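PDB 3ZTV: NAD nucleotidase from Haemophilus influenzae, which hydrolyses NAD into adenosine and nicotinamide riboside, acting as a zinc-dependent pyrophosphatase and 5'-nucleotidase with maximal activity on AMP. Local coordinates for residues A[274-279]-A[284-289]; A[13-18]-A[219-224]; A[464-467]-A[473-476]; A[372-377]-A[456-461]; A[74-79]-A[548-553]. One frame throughout, in Å; residues are numbered along the deposited sequence.

Interaction 1 of 5, residues A[274-279]-A[284-289]; sequences LGVKFS and ASITRK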
# COMPACT_ATOMS: atom_id res chain seq x y z
N LEU A 274 2.52 -27.51 16.90
CA LEU A 274 3.22 -26.47 17.66
C LEU A 274 2.46 -26.16 18.94
O LEU A 274 1.35 -25.63 18.89
CB LEU A 274 3.42 -25.19 16.82
CG LEU A 274 4.38 -24.16 17.43
CD1 LEU A 274 5.80 -24.66 17.29
CD2 LEU A 274 4.23 -22.78 16.79
N GLY A 275 3.06 -26.48 20.08
CA GLY A 275 2.50 -26.13 21.37
C GLY A 275 3.00 -24.76 21.77
O GLY A 275 4.21 -24.49 21.75
N VAL A 276 2.06 -23.89 22.12
CA VAL A 276 2.37 -22.50 22.45
C VAL A 276 1.80 -22.10 23.80
O VAL A 276 0.61 -22.28 24.05
CB VAL A 276 1.80 -21.53 21.40
CG1 VAL A 276 2.16 -20.08 21.76
CG2 VAL A 276 2.31 -21.88 20.00
N LYS A 277 2.65 -21.56 24.67
CA LYS A 277 2.18 -20.97 25.91
C LYS A 277 2.23 -19.45 25.78
O LYS A 277 3.21 -18.89 25.31
CB LYS A 277 3.02 -21.43 27.11
CG LYS A 277 2.55 -20.81 28.42
CD LYS A 277 3.27 -21.38 29.63
CE LYS A 277 2.76 -20.72 30.91
NZ LYS A 277 3.31 -21.36 32.14
N PHE A 278 1.15 -18.80 26.18
CA PHE A 278 1.09 -17.34 26.19
C PHE A 278 1.15 -16.82 27.62
O PHE A 278 0.42 -17.31 28.49
CB PHE A 278 -0.20 -16.85 25.53
CG PHE A 278 -0.30 -17.14 24.05
CD1 PHE A 278 0.23 -16.26 23.11
CD2 PHE A 278 -0.95 -18.28 23.59
CE1 PHE A 278 0.12 -16.51 21.76
CE2 PHE A 278 -1.06 -18.54 22.23
CZ PHE A 278 -0.52 -17.64 21.31
N SER A 279 2.01 -15.84 27.86
CA SER A 279 2.03 -15.15 29.14
C SER A 279 0.75 -14.32 29.29
O SER A 279 0.02 -14.12 28.31
CB SER A 279 3.24 -14.23 29.22
OG SER A 279 3.07 -13.10 28.37
N ALA A 284 4.28 -15.16 23.37
CA ALA A 284 4.29 -16.59 23.06
C ALA A 284 5.65 -17.24 23.34
O ALA A 284 6.69 -16.66 23.05
CB ALA A 284 3.90 -16.80 21.59
N SER A 285 5.60 -18.46 23.86
CA SER A 285 6.76 -19.33 23.99
C SER A 285 6.39 -20.73 23.52
O SER A 285 5.22 -21.12 23.58
CB SER A 285 7.25 -19.38 25.44
OG SER A 285 6.20 -19.75 26.30
N ILE A 286 7.38 -21.48 23.07
CA ILE A 286 7.16 -22.80 22.49
C ILE A 286 7.34 -23.93 23.51
O ILE A 286 8.35 -23.99 24.21
CB ILE A 286 8.12 -23.04 21.30
CG1 ILE A 286 7.94 -21.93 20.25
CG2 ILE A 286 7.91 -24.43 20.70
CD1 ILE A 286 6.49 -21.68 19.85
N THR A 287 6.34 -24.80 23.61
CA THR A 287 6.39 -25.94 24.53
C THR A 287 6.51 -27.28 23.80
O THR A 287 6.83 -28.30 24.41
CB THR A 287 5.12 -26.00 25.40
OG1 THR A 287 3.97 -26.15 24.56
CG2 THR A 287 4.96 -24.73 26.22
N ARG A 288 6.25 -27.30 22.49
CA ARG A 288 6.28 -28.54 21.71
C ARG A 288 6.41 -28.12 20.26
O ARG A 288 5.77 -27.14 19.85
CB ARG A 288 5.00 -29.34 21.93
CG ARG A 288 4.89 -30.62 21.08
CD ARG A 288 3.60 -31.38 21.38
NE ARG A 288 2.43 -30.57 21.06
CZ ARG A 288 1.64 -29.97 21.95
NH1 ARG A 288 1.89 -30.07 23.25
NH2 ARG A 288 0.61 -29.25 21.55
N LYS A 289 7.22 -28.82 19.48
CA LYS A 289 7.42 -28.47 18.08
C LYS A 289 7.78 -29.73 17.30
O LYS A 289 8.91 -30.22 17.37
CB LYS A 289 8.50 -27.39 17.92
CG LYS A 289 9.75 -27.58 18.79
CD LYS A 289 10.76 -26.48 18.53
CE LYS A 289 12.05 -26.68 19.31
NZ LYS A 289 12.81 -27.87 18.84
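Leu274 and Ile286 meet at about a right angle on one face of the strand pair, with Leu274 CD2 4.0 Å from Ile286 CD1. Leu274 carries CG anti to its own backbone nitrogen (chi1 -169°), and its other branch reaches on to the next partner, where Leu274 CD1 lies 3.9 Å from Lys289 CB. Further along the same face, Val276 CG1 touches Ala284 CB at 3.7 Å and also lies over one face of the Phe278 ring, offset toward the rim. Ala284 CB lies 3.8 Å from Phe278 CE1. Beyond these apolar groups, Phe260 and Met262 of strand 258-263 pack against the same face.

On the other face, the guanidinium of Arg288 folds back through a bend at chi3 (61°) and sets one face over Gly275, with Gly275 CA 3.6 Å above the plane. Its NE is held by a salt bridge to Asp273, and Tyr60 adds a cation-pi contact.

Between the faces, Lys277 and Ser285 exchange both backbone bonds, whereas Gly275 N donates to Arg288 O and Gly275 O accepts from Thr287 N, 2.8 Å in each case. Here Thr287 turns toward the partner strand, and its OG1 hydrogen-bonds Glu12. Two residues thus oppose one: a classic beta bulge in the antiparallel hairpin of strands 270-278 and 284-295.

Interaction 2 of 5, residues A[13-18]-A[219-224]; sequences LSILHI and IDVIVT
Ile15 points its CD1 at the CG1 methyl of Val221, and the two branches meet tip to tip at 4.0 Å. Its chain runs extended past CG1 (chi2 176°), which carries the end methyl across the space between two sheets. The shorter branch takes the next place along: Ile15 CG2 lies 4.3 Å from Val223 CG2, a looser touch. Val223 has its other methyl, CG1, anti to the backbone nitrogen (chi1 -179°), and this branch crosses His17 obliquely, 3.8 Å from both CB and CG of the histidine. The imidazole root and the valine methyl therefore make the closer half of the contact, while Ile15 bridges from one valine to the other.

All four side chains are buried, and the contact between them is purely van der Waals. The strands run in nearly the same direction, 28° apart, with axes 8.2 Å from each other at closest approach. That spacing is too wide for backbone pairing and marks the face-to-face packing of two layers, the beta core of the calcineurin-like phosphoesterase domain. Strand 11-18 runs on toward Asp20 and His22, both zinc ligands, although the side chain of His17 itself stays about 13 Å from a zinc ion.

Met262 of strand 258-263 fills in beside His17 and Val221, and Val276 of strand 270-278 packs on Ile15. On the far side of strand 221-224, Ile222 rests on helix 206-215, while strand 198-203 runs alongside and touches Val221 and Val223 through Ile199 and Leu201.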
# COMPACT_ATOMS: atom_id res chain seq x y z
N LEU A 13 -2.04 -23.18 23.88
CA LEU A 13 -2.72 -23.54 22.64
C LEU A 13 -1.95 -24.65 21.96
O LEU A 13 -0.72 -24.66 21.99
CB LEU A 13 -2.73 -22.33 21.70
CG LEU A 13 -3.94 -21.43 21.46
CD1 LEU A 13 -3.60 -20.47 20.33
CD2 LEU A 13 -5.17 -22.25 21.08
N SER A 14 -2.67 -25.57 21.30
CA SER A 14 -2.03 -26.63 20.54
C SER A 14 -2.38 -26.48 19.06
O SER A 14 -3.43 -26.93 18.61
CB SER A 14 -2.45 -28.01 21.07
OG SER A 14 -2.02 -28.14 22.42
N ILE A 15 -1.50 -25.82 18.31
CA ILE A 15 -1.76 -25.57 16.89
C ILE A 15 -1.40 -26.80 16.05
O ILE A 15 -0.32 -27.35 16.17
CB ILE A 15 -0.97 -24.33 16.41
CG1 ILE A 15 -1.31 -23.13 17.31
CG2 ILE A 15 -1.26 -24.04 14.95
CD1 ILE A 15 -0.51 -21.90 16.99
N LEU A 16 -2.35 -27.21 15.22
CA LEU A 16 -2.20 -28.36 14.31
C LEU A 16 -2.57 -27.86 12.93
O LEU A 16 -3.67 -27.30 12.75
CB LEU A 16 -3.14 -29.49 14.73
CG LEU A 16 -2.86 -30.09 16.12
CD1 LEU A 16 -4.03 -30.95 16.60
CD2 LEU A 16 -1.57 -30.90 16.09
N HIS A 17 -1.68 -28.00 11.95
CA HIS A 17 -1.91 -27.32 10.69
C HIS A 17 -1.37 -28.06 9.47
O HIS A 17 -0.40 -28.82 9.54
CB HIS A 17 -1.31 -25.90 10.76
CG HIS A 17 0.18 -25.88 10.81
ND1 HIS A 17 0.91 -26.11 11.96
CD2 HIS A 17 1.08 -25.63 9.84
CE1 HIS A 17 2.20 -26.02 11.68
NE2 HIS A 17 2.33 -25.72 10.40
N ILE A 18 -2.07 -27.86 8.35
CA ILE A 18 -1.58 -28.26 7.02
C ILE A 18 -1.72 -27.09 6.04
O ILE A 18 -2.38 -26.08 6.35
CB ILE A 18 -2.32 -29.51 6.44
CG1 ILE A 18 -3.74 -29.19 5.94
CG2 ILE A 18 -2.36 -30.65 7.44
CD1 ILE A 18 -4.33 -30.31 5.06
N ILE A 219 1.47 -9.50 16.41
CA ILE A 219 1.14 -10.82 15.86
C ILE A 219 2.12 -11.86 16.40
O ILE A 219 3.34 -11.70 16.28
CB ILE A 219 1.13 -10.81 14.31
CG1 ILE A 219 0.10 -9.80 13.79
CG2 ILE A 219 0.88 -12.22 13.74
CD1 ILE A 219 0.07 -9.70 12.27
N ASP A 220 1.58 -12.91 17.01
CA ASP A 220 2.39 -13.89 17.74
C ASP A 220 2.86 -15.11 16.94
O ASP A 220 4.00 -15.56 17.12
CB ASP A 220 1.61 -14.35 18.97
CG ASP A 220 1.30 -13.19 19.91
OD1 ASP A 220 2.25 -12.56 20.41
OD2 ASP A 220 0.12 -12.87 20.16
N VAL A 221 1.98 -15.63 16.09
CA VAL A 221 2.29 -16.84 15.30
C VAL A 221 1.76 -16.64 13.89
O VAL A 221 0.62 -16.18 13.70
CB VAL A 221 1.65 -18.13 15.92
CG1 VAL A 221 2.05 -19.38 15.13
CG2 VAL A 221 2.08 -18.29 17.38
N ILE A 222 2.59 -16.95 12.90
CA ILE A 222 2.16 -16.88 11.50
C ILE A 222 2.23 -18.26 10.85
O ILE A 222 3.32 -18.77 10.52
CB ILE A 222 2.98 -15.86 10.68
CG1 ILE A 222 3.05 -14.50 11.41
CG2 ILE A 222 2.41 -15.72 9.27
CD1 ILE A 222 3.92 -13.46 10.73
N VAL A 223 1.06 -18.86 10.65
CA VAL A 223 0.90 -20.19 10.09
C VAL A 223 0.83 -20.01 8.58
O VAL A 223 -0.05 -19.30 8.08
CB VAL A 223 -0.39 -20.85 10.63
CG1 VAL A 223 -0.57 -22.28 10.07
CG2 VAL A 223 -0.40 -20.85 12.17
N THR A 224 1.78 -20.62 7.87
CA THR A 224 2.10 -20.26 6.49
C THR A 224 1.62 -21.25 5.42
O THR A 224 1.66 -22.48 5.62
CB THR A 224 3.63 -20.10 6.36
OG1 THR A 224 4.06 -19.04 7.22
CG2 THR A 224 4.07 -19.80 4.95

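Interaction 3 of 5, residues A[464-467]-A[473-476]; sequences GAFP and RYEA. With ADN (adenosine), chain D.
Tyr474 drives its hydroxyl into the corner formed by Phe466 and Pro467, and nearly all of the contact is concentrated on that one oxygen. The tyrosine holds CG between its backbone nitrogen and carbonyl carbon (chi1 70°), an orientation that goes with the ring projecting toward Pro467. Tyr474 OH donates to Pro467 O at 2.8 Å; the approach makes an angle of 147° at the carbonyl oxygen and is tilted 20° from the carbonyl plane. The acceptor sits at the edge of the tyrosine ring and in its plane. Two carbons close in on the same hydroxyl: Phe466 CE1 at 3.3 Å and Pro467 CG at 3.4 Å. The pyrrolidine and the tyrosine cross at about a right angle, and the Phe466 side chain slants across the tyrosine. Phe466 is itself braced by its successor, since Pro467 CD lies 3.6 Å above one face of its ring, toward the rim. A buried phenol is thus satisfied by a buried carbonyl within an apolar setting.

Away from this corner the two segments part. Arg473 and Glu475, partly exposed, point off the far side of strand 472-477; Arg473 pairs with Glu491 and has a cation-pi contact with Trp500. At the other end Gly464 turns to the nucleoside, and its O is 3.3 Å from O2' of the adenosine, whose pocket also includes Ser462 and Asn408.

Leu487 and Val490 of strand 487-493 pack on Tyr474, and Phe569 of strand 567-570 meets Phe466 edge-to-face. Helix 443-460 also packs here, with Ala453 on Pro467 and Ala457 on Phe466.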
# COMPACT_ATOMS: atom_id res chain seq x y z
N GLY A 464 16.12 -34.44 -27.72
CA GLY A 464 14.92 -34.03 -27.01
C GLY A 464 14.96 -32.60 -26.50
O GLY A 464 13.94 -32.07 -26.06
N ALA A 465 16.14 -31.98 -26.54
CA ALA A 465 16.27 -30.59 -26.10
C ALA A 465 15.71 -29.58 -27.11
O ALA A 465 15.51 -28.41 -26.77
CB ALA A 465 17.73 -30.26 -25.81
N PHE A 466 15.46 -30.01 -28.34
CA PHE A 466 15.11 -29.05 -29.39
C PHE A 466 13.86 -28.25 -29.00
O PHE A 466 12.83 -28.84 -28.68
CB PHE A 466 14.94 -29.73 -30.74
CG PHE A 466 15.04 -28.78 -31.89
CD1 PHE A 466 13.94 -28.07 -32.32
CD2 PHE A 466 16.26 -28.59 -32.53
CE1 PHE A 466 14.04 -27.17 -33.37
CE2 PHE A 466 16.37 -27.69 -33.58
CZ PHE A 466 15.25 -26.98 -34.00
N PRO A 467 13.94 -26.90 -29.05
CA PRO A 467 12.88 -26.05 -28.51
C PRO A 467 11.81 -25.63 -29.51
O PRO A 467 12.11 -25.32 -30.67
CB PRO A 467 13.65 -24.82 -28.05
CG PRO A 467 14.73 -24.68 -29.08
CD PRO A 467 15.12 -26.11 -29.44
N ARG A 473 8.19 -17.39 -32.31
CA ARG A 473 8.51 -18.21 -33.46
C ARG A 473 9.88 -17.79 -33.96
O ARG A 473 10.29 -16.64 -33.79
CB ARG A 473 7.45 -18.09 -34.55
CG ARG A 473 7.34 -16.71 -35.19
CD ARG A 473 6.13 -16.63 -36.10
NE ARG A 473 6.09 -15.37 -36.84
CZ ARG A 473 5.04 -14.93 -37.52
NH1 ARG A 473 3.93 -15.65 -37.56
NH2 ARG A 473 5.10 -13.77 -38.17
N TYR A 474 10.61 -18.73 -34.57
CA TYR A 474 11.96 -18.41 -34.99
C TYR A 474 12.40 -19.23 -36.20
O TYR A 474 11.82 -20.27 -36.52
CB TYR A 474 12.96 -18.58 -33.82
CG TYR A 474 13.19 -20.02 -33.41
CD1 TYR A 474 12.39 -20.64 -32.45
CD2 TYR A 474 14.22 -20.76 -33.98
CE1 TYR A 474 12.62 -21.97 -32.08
CE2 TYR A 474 14.46 -22.08 -33.62
CZ TYR A 474 13.65 -22.69 -32.67
OH TYR A 474 13.90 -24.01 -32.34
N GLU A 475 13.40 -18.69 -36.89
CA GLU A 475 14.10 -19.40 -37.95
C GLU A 475 15.54 -19.57 -37.50
O GLU A 475 16.12 -18.68 -36.86
CB GLU A 475 14.06 -18.63 -39.27
CG GLU A 475 14.83 -19.31 -40.40
CD GLU A 475 14.65 -18.65 -41.76
OE1 GLU A 475 13.77 -17.78 -41.91
OE2 GLU A 475 15.40 -19.03 -42.69
N ALA A 476 16.11 -20.73 -37.81
CA ALA A 476 17.48 -21.02 -37.42
C ALA A 476 18.15 -21.91 -38.46
O ALA A 476 17.48 -22.62 -39.20
CB ALA A 476 17.51 -21.69 -36.05
O5' ADN D . 15.02 -39.65 -22.68
C5' ADN D . 15.59 -38.48 -22.09
C4' ADN D . 14.95 -37.25 -22.73
O4' ADN D . 13.57 -37.16 -22.36
C3' ADN D . 15.59 -35.95 -22.29
O3' ADN D . 16.67 -35.58 -23.15
C2' ADN D . 14.44 -34.96 -22.37
O2' ADN D . 14.35 -34.39 -23.69
C1' ADN D . 13.21 -35.80 -22.13
N9 ADN D . 12.78 -35.64 -20.72
C8 ADN D . 13.14 -36.40 -19.66
N7 ADN D . 12.55 -35.95 -18.52
C5 ADN D . 11.79 -34.88 -18.85
C6 ADN D . 10.89 -33.93 -18.15
N6 ADN D . 10.66 -34.00 -16.82
N1 ADN D . 10.30 -32.97 -18.89
C2 ADN D . 10.50 -32.86 -20.22
N3 ADN D . 11.30 -33.69 -20.91
C4 ADN D . 11.95 -34.70 -20.30

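Interaction 4 of 5, residues A[372-377]-A[456-461]; sequences NRIPNK and FALVDG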
# COMPACT_ATOMS: atom_id res chain seq x y z
N ASN A 372 10.38 -36.99 -34.70
CA ASN A 372 10.05 -35.66 -35.19
C ASN A 372 10.65 -34.52 -34.37
O ASN A 372 10.24 -33.37 -34.52
CB ASN A 372 8.53 -35.49 -35.29
CG ASN A 372 7.91 -36.43 -36.30
OD1 ASN A 372 8.05 -36.25 -37.51
ND2 ASN A 372 7.21 -37.45 -35.80
N ARG A 373 11.62 -34.83 -33.52
CA ARG A 373 12.18 -33.83 -32.62
C ARG A 373 12.78 -32.63 -33.34
O ARG A 373 12.62 -31.49 -32.90
CB ARG A 373 13.23 -34.45 -31.69
CG ARG A 373 12.62 -35.30 -30.59
CD ARG A 373 13.70 -36.05 -29.84
NE ARG A 373 13.17 -36.78 -28.69
CZ ARG A 373 13.91 -37.53 -27.89
NH1 ARG A 373 15.21 -37.64 -28.10
NH2 ARG A 373 13.35 -38.17 -26.87
N ILE A 374 13.49 -32.89 -34.44
CA ILE A 374 14.15 -31.83 -35.20
C ILE A 374 13.58 -31.77 -36.62
O ILE A 374 13.51 -32.79 -37.31
CB ILE A 374 15.67 -32.07 -35.27
CG1 ILE A 374 16.25 -32.17 -33.86
CG2 ILE A 374 16.34 -30.96 -36.06
CD1 ILE A 374 17.71 -32.56 -33.83
N PRO A 375 13.16 -30.57 -37.06
CA PRO A 375 12.56 -30.46 -38.39
C PRO A 375 13.57 -30.75 -39.48
O PRO A 375 14.76 -30.48 -39.30
CB PRO A 375 12.12 -29.00 -38.46
CG PRO A 375 12.11 -28.51 -37.04
CD PRO A 375 13.19 -29.27 -36.35
N ASN A 376 13.09 -31.29 -40.60
CA ASN A 376 13.92 -31.47 -41.80
C ASN A 376 15.10 -32.43 -41.64
O ASN A 376 16.08 -32.35 -42.38
CB ASN A 376 14.39 -30.12 -42.34
CG ASN A 376 13.25 -29.32 -42.96
OD1 ASN A 376 12.46 -29.85 -43.73
ND2 ASN A 376 13.17 -28.04 -42.61
N LYS A 377 15.00 -33.33 -40.67
CA LYS A 377 15.98 -34.40 -40.53
C LYS A 377 15.41 -35.71 -41.07
O LYS A 377 14.19 -35.86 -41.18
CB LYS A 377 16.39 -34.58 -39.07
CG LYS A 377 17.34 -33.51 -38.55
CD LYS A 377 18.60 -33.44 -39.40
CE LYS A 377 19.63 -32.48 -38.82
NZ LYS A 377 20.72 -33.19 -38.09
N PHE A 456 22.56 -28.24 -27.65
CA PHE A 456 22.46 -29.53 -26.97
C PHE A 456 21.80 -30.56 -27.88
O PHE A 456 22.26 -31.70 -27.99
CB PHE A 456 21.69 -29.39 -25.65
CG PHE A 456 21.90 -30.52 -24.68
CD1 PHE A 456 23.03 -30.57 -23.88
CD2 PHE A 456 20.95 -31.52 -24.54
CE1 PHE A 456 23.22 -31.60 -22.97
CE2 PHE A 456 21.13 -32.55 -23.63
CZ PHE A 456 22.27 -32.59 -22.85
N ALA A 457 20.72 -30.16 -28.55
CA ALA A 457 19.97 -31.08 -29.42
C ALA A 457 20.79 -31.58 -30.61
O ALA A 457 20.66 -32.73 -31.02
CB ALA A 457 18.69 -30.40 -29.92
N LEU A 458 21.62 -30.70 -31.16
CA LEU A 458 22.30 -30.97 -32.42
C LEU A 458 23.71 -31.51 -32.24
O LEU A 458 24.22 -32.23 -33.10
CB LEU A 458 22.35 -29.70 -33.27
CG LEU A 458 21.00 -29.17 -33.76
CD1 LEU A 458 21.14 -27.73 -34.22
CD2 LEU A 458 20.45 -30.05 -34.88
N VAL A 459 24.34 -31.18 -31.12
CA VAL A 459 25.75 -31.52 -30.93
C VAL A 459 26.08 -32.21 -29.61
O VAL A 459 26.60 -33.32 -29.60
CB VAL A 459 26.65 -30.27 -31.07
CG1 VAL A 459 28.12 -30.64 -30.87
CG2 VAL A 459 26.45 -29.61 -32.43
N ASP A 460 25.78 -31.54 -28.50
CA ASP A 460 26.30 -31.95 -27.19
C ASP A 460 25.50 -33.04 -26.47
O ASP A 460 26.04 -33.74 -25.61
CB ASP A 460 26.45 -30.74 -26.27
CG ASP A 460 27.43 -29.72 -26.81
OD1 ASP A 460 28.39 -30.11 -27.51
OD2 ASP A 460 27.25 -28.52 -26.51
N GLY A 461 24.23 -33.19 -26.81
CA GLY A 461 23.38 -34.11 -26.07
C GLY A 461 22.17 -34.66 -26.79
O GLY A 461 22.21 -34.95 -27.98
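Ile374 reaches Leu458 and the backbone of Ala457 by the end of its longer branch. At the root, Ile374 CB is 5.2 Å from Leu458 CD2. The short branch comes nearer, with Ile374 CG2 4.4 Å from Leu458 CD2. Ile374 CG1 lies anti to the carbonyl carbon (chi1 -57°) and acts mainly as a stalk, 4.8 Å from Leu458 CD2. With chi2 at 174° the chain is extended, and Ile374 CD1 comes closest: 3.9 Å to Leu458 CD2, the two side chains meeting at a slant, and 4.1 Å to Ala457 O. Phe569 of strand 567-570 touches both Ile374 and Leu458 and joins the small apolar cluster.

The helix ends just beyond, in a wide pi-type turn where Gly461 N bonds to Phe456 O at 2.7 Å and Gly461 CA lies over the centre of the Phe456 ring. On the loop side, residues 374 to 377 form a type II beta turn, with Lys377 salt-bridged to Glu478.

Arg373, next to Ile374, probably binds substrate, and its NH1 is bonded to Thr463 OG1. The contact packs the loop that carries this arginine against the C-terminal end of helix 443-460, in the 5'-nucleotidase C-terminal domain beside the adenosine pocket.

Interaction 5 of 5, residues A[74-79]-A[548-553]; sequences GTLYFT and SFIKFM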
# COMPACT_ATOMS: atom_id res chain seq x y z
N GLY A 74 -4.40 -29.46 -8.72
CA GLY A 74 -3.16 -30.20 -8.73
C GLY A 74 -3.31 -31.66 -9.14
O GLY A 74 -2.32 -32.29 -9.49
N THR A 75 -4.54 -32.18 -9.08
CA THR A 75 -4.82 -33.56 -9.50
C THR A 75 -6.23 -33.63 -10.08
O THR A 75 -7.00 -32.67 -10.00
CB THR A 75 -4.79 -34.55 -8.32
OG1 THR A 75 -6.01 -34.42 -7.59
CG2 THR A 75 -3.58 -34.33 -7.40
N LEU A 76 -6.58 -34.79 -10.66
CA LEU A 76 -7.92 -34.99 -11.19
C LEU A 76 -9.00 -34.97 -10.11
O LEU A 76 -10.19 -34.85 -10.42
CB LEU A 76 -8.02 -36.29 -12.01
CG LEU A 76 -7.32 -36.30 -13.37
CD1 LEU A 76 -7.44 -37.68 -13.99
CD2 LEU A 76 -7.93 -35.26 -14.29
N TYR A 77 -8.61 -35.08 -8.84
CA TYR A 77 -9.59 -34.95 -7.77
C TYR A 77 -10.21 -33.56 -7.72
O TYR A 77 -11.33 -33.39 -7.24
CB TYR A 77 -9.01 -35.34 -6.41
CG TYR A 77 -8.92 -36.83 -6.19
CD1 TYR A 77 -10.07 -37.59 -5.96
CD2 TYR A 77 -7.71 -37.50 -6.22
CE1 TYR A 77 -10.01 -38.96 -5.76
CE2 TYR A 77 -7.63 -38.88 -6.02
CZ TYR A 77 -8.79 -39.60 -5.79
OH TYR A 77 -8.74 -40.97 -5.60
N PHE A 78 -9.49 -32.55 -8.21
CA PHE A 78 -10.11 -31.25 -8.39
C PHE A 78 -10.90 -31.20 -9.70
O PHE A 78 -12.09 -30.91 -9.70
CB PHE A 78 -9.11 -30.09 -8.41
CG PHE A 78 -9.77 -28.80 -8.76
CD1 PHE A 78 -10.68 -28.24 -7.90
CD2 PHE A 78 -9.59 -28.23 -10.01
CE1 PHE A 78 -11.34 -27.08 -8.22
CE2 PHE A 78 -10.25 -27.06 -10.34
CZ PHE A 78 -11.12 -26.49 -9.45
N THR A 79 -10.21 -31.48 -10.80
CA THR A 79 -10.75 -31.32 -12.14
C THR A 79 -12.10 -32.00 -12.35
O THR A 79 -13.00 -31.43 -12.94
CB THR A 79 -9.75 -31.86 -13.17
OG1 THR A 79 -8.45 -31.32 -12.89
CG2 THR A 79 -10.17 -31.50 -14.59
N SER A 548 -2.90 -28.54 -17.67
CA SER A 548 -2.89 -27.46 -18.67
C SER A 548 -3.48 -27.95 -19.99
O SER A 548 -4.26 -27.25 -20.65
CB SER A 548 -1.47 -26.96 -18.89
OG SER A 548 -0.93 -26.36 -17.73
N PHE A 549 -3.11 -29.16 -20.38
CA PHE A 549 -3.63 -29.75 -21.60
C PHE A 549 -5.14 -29.92 -21.52
O PHE A 549 -5.85 -29.59 -22.46
CB PHE A 549 -2.95 -31.09 -21.90
CG PHE A 549 -3.14 -31.54 -23.32
CD1 PHE A 549 -4.36 -32.05 -23.74
CD2 PHE A 549 -2.13 -31.39 -24.25
CE1 PHE A 549 -4.54 -32.45 -25.05
CE2 PHE A 549 -2.31 -31.78 -25.56
CZ PHE A 549 -3.52 -32.31 -25.96
N ILE A 550 -5.63 -30.41 -20.38
CA ILE A 550 -7.07 -30.52 -20.16
C ILE A 550 -7.79 -29.17 -20.28
O ILE A 550 -8.83 -29.06 -20.94
CB ILE A 550 -7.37 -31.19 -18.81
CG1 ILE A 550 -7.04 -32.68 -18.87
CG2 ILE A 550 -8.82 -30.98 -18.41
CD1 ILE A 550 -6.84 -33.31 -17.51
N LYS A 551 -7.25 -28.12 -19.66
CA LYS A 551 -7.84 -26.79 -19.80
C LYS A 551 -7.91 -26.33 -21.25
O LYS A 551 -8.89 -25.73 -21.69
CB LYS A 551 -7.04 -25.75 -19.01
CG LYS A 551 -7.09 -25.89 -17.52
CD LYS A 551 -6.40 -24.70 -16.88
CE LYS A 551 -6.25 -24.89 -15.38
NZ LYS A 551 -5.61 -23.70 -14.75
N PHE A 552 -6.85 -26.60 -22.00
CA PHE A 552 -6.79 -26.20 -23.40
C PHE A 552 -7.91 -26.85 -24.20
O PHE A 552 -8.59 -26.20 -24.99
CB PHE A 552 -5.42 -26.51 -24.00
CG PHE A 552 -5.24 -26.03 -25.41
CD1 PHE A 552 -5.62 -26.83 -26.48
CD2 PHE A 552 -4.69 -24.79 -25.68
CE1 PHE A 552 -5.47 -26.40 -27.78
CE2 PHE A 552 -4.53 -24.35 -26.98
CZ PHE A 552 -4.91 -25.17 -28.03
N MET A 553 -8.12 -28.15 -24.00
CA MET A 553 -9.19 -28.84 -24.71
C MET A 553 -10.57 -28.35 -24.28
O MET A 553 -11.49 -28.30 -25.09
CB MET A 553 -9.08 -30.36 -24.54
CG MET A 553 -7.81 -30.97 -25.14
SD MET A 553 -7.58 -30.61 -26.90
CE MET A 553 -9.16 -31.09 -27.59
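No ring enters the contact of Ile550 with Leu76 and Thr79; the flat groups of both helices turn elsewhere. Phe549 meets Phe390 and Phe429 edge-to-face, and Phe552 meets Phe559 in the same way, all on other sides of helix 545-555. Tyr77 points off helix 76-79 toward helix 337-353, its hydroxyl bonded to Glu26.

What remains between the helices is aliphatic. Ile550 offers a branch to each partner: Ile550 CD1 lies 3.9 Å from Leu76 CD2, the side chains crossing at about a right angle, and Ile550 CG2 lies 4.1 Å from Thr79 CG2. Thr79 OG1 lies anti to the carbonyl carbon (chi1 -49°), and from there hydrogen-bonds Glu547 of the same helix as Ile550. One residue thus adds a polar link beside the methyl contact. The short helix begins at an N-cap: Thr75 OG1 accepts from Tyr77 N at 3.0 Å.

Helix 76-79, in the metallophosphoesterase part and following the zinc ligand Asp70, here touches helix 545-555, which packs with helices 386-396 and 423-429. Phe423 and Ala426 of helix 423-429 touch Ile550, Tyr427 touches Leu76, and helix 386-396 lies behind Phe549.

Interactions 1 and 2 adjoin, with centres about 10 Å apart: strands 270-278 and 11-18 are neighbours in one sheet, and 221-224 belongs to the sheet packed against it. Both lie in the N-terminal core that carries the zinc site. Interactions 3 and 4, centres about 9 Å apart, share the 5'-nucleotidase C-terminal domain and lie at or beside the adenosine pocket, their centres 48 to 59 Å from those of interactions 1 and 2. Interaction 5 lies between, closest to the chain's centre, and is a contact between the two parts of the chain. Its segments are 469 residues apart, so interactions 1, 3 and 4 are nested in its loop, while interaction 2 crosses it.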